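PDB 5D55: HdaB,HdaA (Adhesin), HUS-associated diffuse adherence from Escherichia coli, which probably serves as the minor tip subunit of the Hda (AAF/IV) pilus, a chaperone-usher fibre involved in adhesion and biofilm formation, here fused to a segment of HdaA. Local coordinates for residues G35-Q40 / F46-N51; S103-E108 / F122-E127. All blocks are in the same frame, centred on the assembly; numbering follows the deposited sequence. Where two conformers were deposited one is given.

How the contacts relate
Both contacts lie in the HdaB part of the fusion and bridge the same two antiparallel sheets. Strands 31-38 and 102-109 are neighbours in one sheet, strands 45-50 and 118-132 in the other, and each contact takes one strand from each. Their centres are about 6 Å apart, and contact 1 is complete along the chain before contact 2 begins. Backbone pairing joins them within each sheet: Gly35 N lies 2.7 Å from Phe105 O, and Asn51 N lies 2.8 Å from Ser123 O, both probable hydrogen bonds. Together they form part of the hydrophobic interior of a beta sandwich, consistent with an Ig-like fold, and both also touch the second subunit.

Contact 1: G35-Q40 / F46-N51; sequences GRIICQ and FRVWIN
The ring of Phe46 offers its CD1-CE1 side to segment 35-40. At the edge, near the ring plane, sits the backbone atom Ile38 C, 4.2 Å from Phe46 CE1. Two other groups come in obliquely, from opposite sides of that plane: the Ile37 methyl CG2, 3.4 Å from Phe46 CD1, and, in one of the two conformers modelled for Cys39, its sulfur, with SG 3.5 Å from Phe46 CE1. In that conformer the second is a sulfur-aromatic contact, Cys39 SG standing 4.5 Å from the centroid of the Phe46 ring and 58° off its normal. The disulfide from Cys39 to Cys128 of strand 118-132 thus runs beside the aromatic ring. These are facing sheets of a beta sandwich, as expected for an Ig-like pilus subunit: the axes of strands 35-38 and 46-50 pass 8.7 Å apart at 141°, and it is mainly side chains that meet between them. Ile37 CG1 lies opposite its own backbone N (chi1 179°), which carries the CG1-CD1 arm past the Phe46 ring in the direction contrary to that taken by the ring itself. Ile37 CD1 thereby comes to 4.2 Å from Val48 CG2. Arg47 sets off from the backbone away from segment 35-40; its NH2 hydrogen-bonds to Gln92 O, and a citrate, probably from the crystallisation liquor, lies close by.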
loop_
_atom_site.group_PDB
_atom_site.type_symbol
_atom_site.label_atom_id
_atom_site.label_comp_id
_atom_site.label_asym_id
_atom_site.label_seq_id
_atom_site.Cartn_x
_atom_site.Cartn_y
_atom_site.Cartn_z
ATOM N N GLY B 35 -12.671 14.858 -9.762
ATOM C CA GLY B 35 -11.487 14.125 -9.379
ATOM C C GLY B 35 -11.275 12.900 -10.244
ATOM O O GLY B 35 -12.181 12.436 -10.920
ATOM N N ARG B 36 -10.053 12.384 -10.219
ATOM C CA ARG B 36 -9.734 11.134 -10.885
ATOM C C ARG B 36 -8.662 10.423 -10.090
ATOM O O ARG B 36 -7.713 11.052 -9.602
ATOM C CB ARG B 36 -9.257 11.377 -12.309
ATOM C CG ARG B 36 -8.904 10.093 -13.074
ATOM C CD ARG B 36 -8.261 10.409 -14.399
ATOM N NE ARG B 36 -7.071 11.222 -14.210
ATOM C CZ ARG B 36 -6.587 12.077 -15.105
ATOM N NH1 ARG B 36 -7.195 12.240 -16.278
ATOM N NH2 ARG B 36 -5.489 12.765 -14.822
ATOM N N ILE B 37 -8.829 9.114 -9.949
ATOM C CA ILE B 37 -7.812 8.265 -9.343
ATOM C C ILE B 37 -7.368 7.201 -10.357
ATOM O O ILE B 37 -8.210 6.615 -11.034
ATOM C CB ILE B 37 -8.319 7.645 -8.005
ATOM C CG1 ILE B 37 -7.259 6.728 -7.387
ATOM C CG2 ILE B 37 -9.682 6.936 -8.185
ATOM C CD1 ILE B 37 -7.414 6.580 -5.892
ATOM N N ILE B 38 -6.054 6.997 -10.482
ATOM C CA ILE B 38 -5.498 6.019 -11.429
ATOM C C ILE B 38 -4.556 5.056 -10.718
ATOM O O ILE B 38 -3.719 5.477 -9.916
ATOM C CB ILE B 38 -4.717 6.687 -12.605
ATOM C CG1 ILE B 38 -5.626 7.587 -13.429
ATOM C CG2 ILE B 38 -4.056 5.617 -13.527
ATOM C CD1 ILE B 38 -4.876 8.574 -14.314
ATOM N N CYS B 39 -4.720 3.773 -11.019
ATOM C CA CYS B 39 -3.803 2.733 -10.552
ATOM C C CYS B 39 -3.514 1.789 -11.700
ATOM O O CYS B 39 -4.429 1.226 -12.315
ATOM C CB CYS B 39 -4.390 1.913 -9.414
ATOM S SG CYS B 39 -5.030 2.802 -8.009
ATOM N N GLN B 40 -2.228 1.629 -12.005
ATOM C CA GLN B 40 -1.786 0.757 -13.101
ATOM C C GLN B 40 -1.815 -0.727 -12.724
ATOM O O GLN B 40 -2.110 -1.587 -13.568
ATOM C CB GLN B 40 -0.374 1.144 -13.557
ATOM N N PHE B 46 -11.173 1.012 -5.986
ATOM C CA PHE B 46 -10.571 2.248 -5.505
ATOM C C PHE B 46 -11.256 2.662 -4.214
ATOM O O PHE B 46 -12.419 2.308 -3.986
ATOM C CB PHE B 46 -10.753 3.381 -6.527
ATOM C CG PHE B 46 -10.055 3.155 -7.858
ATOM C CD1 PHE B 46 -8.804 3.703 -8.101
ATOM C CD2 PHE B 46 -10.666 2.424 -8.873
ATOM C CE1 PHE B 46 -8.165 3.531 -9.347
ATOM C CE2 PHE B 46 -10.038 2.240 -10.111
ATOM C CZ PHE B 46 -8.782 2.791 -10.347
ATOM N N ARG B 47 -10.525 3.421 -3.397
ATOM C CA ARG B 47 -11.035 4.054 -2.191
ATOM C C ARG B 47 -10.569 5.515 -2.163
ATOM O O ARG B 47 -9.381 5.793 -2.358
ATOM C CB ARG B 47 -10.486 3.313 -0.972
ATOM C CG ARG B 47 -11.074 3.723 0.360
ATOM C CD ARG B 47 -10.382 2.971 1.488
ATOM N NE ARG B 47 -10.932 3.308 2.797
ATOM C CZ ARG B 47 -10.582 2.713 3.937
ATOM N NH1 ARG B 47 -9.675 1.742 3.939
ATOM N NH2 ARG B 47 -11.144 3.087 5.080
ATOM N N VAL B 48 -11.500 6.442 -1.932
ATOM C CA VAL B 48 -11.199 7.885 -1.887
ATOM C C VAL B 48 -11.875 8.486 -0.651
ATOM O O VAL B 48 -12.946 8.027 -0.248
ATOM C CB VAL B 48 -11.728 8.599 -3.162
ATOM C CG1 VAL B 48 -11.590 10.111 -3.062
ATOM C CG2 VAL B 48 -10.991 8.095 -4.404
ATOM N N TRP B 49 -11.252 9.501 -0.053
ATOM C CA TRP B 49 -11.843 10.202 1.083
ATOM C C TRP B 49 -11.439 11.669 1.137
ATOM O O TRP B 49 -10.405 12.057 0.599
ATOM C CB TRP B 49 -11.498 9.521 2.416
ATOM C CG TRP B 49 -10.019 9.425 2.707
ATOM C CD1 TRP B 49 -9.269 10.294 3.461
ATOM C CD2 TRP B 49 -9.116 8.394 2.264
ATOM N NE1 TRP B 49 -7.963 9.871 3.508
ATOM C CE2 TRP B 49 -7.837 8.709 2.786
ATOM C CE3 TRP B 49 -9.266 7.239 1.479
ATOM C CZ2 TRP B 49 -6.712 7.911 2.552
ATOM C CZ3 TRP B 49 -8.151 6.445 1.235
ATOM C CH2 TRP B 49 -6.884 6.786 1.772
ATOM N N ILE B 50 -12.273 12.460 1.798
ATOM C CA ILE B 50 -12.000 13.873 2.053
ATOM C C ILE B 50 -11.202 14.047 3.346
ATOM O O ILE B 50 -11.523 13.443 4.375
ATOM C CB ILE B 50 -13.313 14.680 2.147
ATOM C CG1 ILE B 50 -14.110 14.553 0.846
ATOM C CG2 ILE B 50 -13.010 16.162 2.497
ATOM C CD1 ILE B 50 -15.581 15.060 0.921
ATOM N N ASN B 51 -10.153 14.867 3.287
ATOM C CA ASN B 51 -9.417 15.232 4.481
ATOM C C ASN B 51 -10.006 16.498 5.076
ATOM O O ASN B 51 -9.599 17.613 4.735
ATOM C CB ASN B 51 -7.932 15.422 4.174
ATOM C CG ASN B 51 -7.322 14.222 3.470
ATOM O OD1 ASN B 51 -6.855 14.332 2.335
ATOM N ND2 ASN B 51 -7.334 13.066 4.133
#

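Contact 2: S103-E108 / F122-E127; sequences SIFYIE and FSVSGE
Phe122 lays one ring face against Ile107, whose CG2 methyl sits over the ring centre, 3.9 Å from the centroid of Phe122 and 9° off the normal, a clear CH-pi contact. That methyl is placed by Ile107 chi1 of -57°, which sets CG2 opposite the backbone N and leaves CG1 beside the Phe122 ring, from where CD1 runs on to Val124. Ser123 turns away, its hydroxyl hydrogen-bonded to Asn51 OD1. Val124 then takes two partners with its two methyls. CG1 meets the delta methyl of Ile107 tip to tip, at a tight 3.4 Å between Val124 CG1 and Ile107 CD1, while Val124 CG2 lies 4.1 Å from Phe105 CZ, near the plane of that ring and at its edge. Ser125 points away again and hydrogen-bonds through OG to Asn51 OD1 and to Thr146 OG1 of the second subunit. Residues 122-126 pair antiparallel with the HdaA segment engineered onto that subunit. The axes of 103-108 and 122-127 come within 9.8 Å, with 147° between their directions, and Phe122, Val124, Phe105 and Ile107 are all buried: face-to-face sheet packing in a beta sandwich, consistent with the Ig-like fold of chaperone-usher pilus subunits.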
loop_
_atom_site.group_PDB
_atom_site.type_symbol
_atom_site.label_atom_id
_atom_site.label_comp_id
_atom_site.label_asym_id
_atom_site.label_seq_id
_atom_site.Cartn_x
_atom_site.Cartn_y
_atom_site.Cartn_z
ATOM N N SER B 103 -10.714 5.907 -12.459
ATOM C CA SER B 103 -12.051 6.208 -11.945
ATOM C C SER B 103 -12.230 7.704 -11.682
ATOM O O SER B 103 -11.357 8.336 -11.068
ATOM C CB SER B 103 -12.300 5.455 -10.630
ATOM O OG SER B 103 -12.639 4.104 -10.854
ATOM N N ILE B 104 -13.374 8.244 -12.098
ATOM C CA ILE B 104 -13.749 9.627 -11.832
ATOM C C ILE B 104 -14.606 9.699 -10.564
ATOM O O ILE B 104 -15.445 8.823 -10.326
ATOM C CB ILE B 104 -14.555 10.224 -13.025
ATOM C CG1 ILE B 104 -13.710 10.231 -14.305
ATOM C CG2 ILE B 104 -15.087 11.653 -12.704
ATOM C CD1 ILE B 104 -12.504 11.129 -14.260
ATOM N N PHE B 105 -14.381 10.735 -9.758
ATOM C CA PHE B 105 -15.240 11.059 -8.630
ATOM C C PHE B 105 -15.456 12.579 -8.600
ATOM O O PHE B 105 -14.802 13.315 -9.366
ATOM C CB PHE B 105 -14.628 10.544 -7.310
ATOM C CG PHE B 105 -13.304 11.184 -6.952
ATOM C CD1 PHE B 105 -13.259 12.329 -6.149
ATOM C CD2 PHE B 105 -12.110 10.657 -7.436
ATOM C CE1 PHE B 105 -12.044 12.921 -5.827
ATOM C CE2 PHE B 105 -10.892 11.238 -7.118
ATOM C CZ PHE B 105 -10.852 12.371 -6.320
ATOM N N TYR B 106 -16.362 13.046 -7.738
ATOM C CA TYR B 106 -16.618 14.481 -7.583
ATOM C C TYR B 106 -16.636 14.910 -6.122
ATOM O O TYR B 106 -16.881 14.095 -5.223
ATOM C CB TYR B 106 -17.937 14.896 -8.259
ATOM C CG TYR B 106 -18.057 14.439 -9.698
ATOM C CD1 TYR B 106 -17.609 15.242 -10.741
ATOM C CD2 TYR B 106 -18.606 13.195 -10.008
ATOM C CE1 TYR B 106 -17.702 14.812 -12.068
ATOM C CE2 TYR B 106 -18.712 12.760 -11.310
ATOM C CZ TYR B 106 -18.257 13.574 -12.343
ATOM O OH TYR B 106 -18.360 13.147 -13.649
ATOM N N ILE B 107 -16.348 16.189 -5.886
ATOM C CA ILE B 107 -16.684 16.811 -4.621
ATOM C C ILE B 107 -18.038 17.443 -4.886
ATOM O O ILE B 107 -18.205 18.199 -5.856
ATOM C CB ILE B 107 -15.669 17.913 -4.191
ATOM C CG1 ILE B 107 -14.231 17.376 -4.087
ATOM C CG2 ILE B 107 -16.139 18.613 -2.896
ATOM C CD1 ILE B 107 -14.002 16.402 -2.922
ATOM N N GLU B 108 -19.025 17.084 -4.071
ATOM C CA GLU B 108 -20.387 17.584 -4.263
ATOM C C GLU B 108 -20.900 18.258 -3.008
ATOM O O GLU B 108 -20.484 17.916 -1.902
ATOM C CB GLU B 108 -21.333 16.454 -4.659
ATOM C CG GLU B 108 -20.977 15.794 -5.997
ATOM C CD GLU B 108 -21.986 14.747 -6.436
ATOM O OE1 GLU B 108 -22.877 14.384 -5.632
ATOM O OE2 GLU B 108 -21.889 14.292 -7.594
ATOM N N PHE B 122 -10.516 22.153 -0.850
ATOM C CA PHE B 122 -10.828 20.726 -0.767
ATOM C C PHE B 122 -9.535 19.921 -0.806
ATOM O O PHE B 122 -8.703 20.135 -1.699
ATOM C CB PHE B 122 -11.693 20.255 -1.940
ATOM C CG PHE B 122 -12.889 21.118 -2.244
ATOM C CD1 PHE B 122 -13.642 21.714 -1.234
ATOM C CD2 PHE B 122 -13.301 21.264 -3.557
ATOM C CE1 PHE B 122 -14.763 22.482 -1.544
ATOM C CE2 PHE B 122 -14.410 22.026 -3.879
ATOM C CZ PHE B 122 -15.144 22.636 -2.866
ATOM N N SER B 123 -9.376 19.000 0.147
ATOM C CA SER B 123 -8.256 18.059 0.177
ATOM C C SER B 123 -8.820 16.656 0.153
ATOM O O SER B 123 -9.697 16.326 0.966
ATOM C CB SER B 123 -7.413 18.230 1.439
ATOM O OG SER B 123 -6.475 17.173 1.581
ATOM N N VAL B 124 -8.327 15.837 -0.772
ATOM C CA VAL B 124 -8.777 14.440 -0.879
ATOM C C VAL B 124 -7.573 13.513 -0.970
ATOM O O VAL B 124 -6.488 13.915 -1.423
ATOM C CB VAL B 124 -9.725 14.200 -2.102
ATOM C CG1 VAL B 124 -11.012 15.026 -1.963
ATOM C CG2 VAL B 124 -9.020 14.549 -3.386
ATOM N N SER B 125 -7.762 12.281 -0.511
ATOM C CA SER B 125 -6.727 11.268 -0.602
ATOM C C SER B 125 -7.356 10.016 -1.189
ATOM O O SER B 125 -8.584 9.862 -1.174
ATOM C CB SER B 125 -6.101 10.983 0.763
ATOM O OG SER B 125 -5.399 12.113 1.223
ATOM N N GLY B 126 -6.528 9.132 -1.726
ATOM C CA GLY B 126 -7.065 7.930 -2.341
ATOM C C GLY B 126 -6.025 6.865 -2.571
ATOM O O GLY B 126 -4.810 7.138 -2.563
ATOM N N GLU B 127 -6.513 5.643 -2.769
ATOM C CA GLU B 127 -5.668 4.463 -2.957
ATOM C C GLU B 127 -6.476 3.421 -3.725
ATOM O O GLU B 127 -7.712 3.527 -3.813
ATOM C CB GLU B 127 -5.235 3.895 -1.587
ATOM C CG GLU B 127 -6.393 3.330 -0.741
ATOM C CD GLU B 127 -6.057 3.049 0.736
ATOM O OE1 GLU B 127 -5.109 3.639 1.303
ATOM O OE2 GLU B 127 -6.772 2.229 1.345
#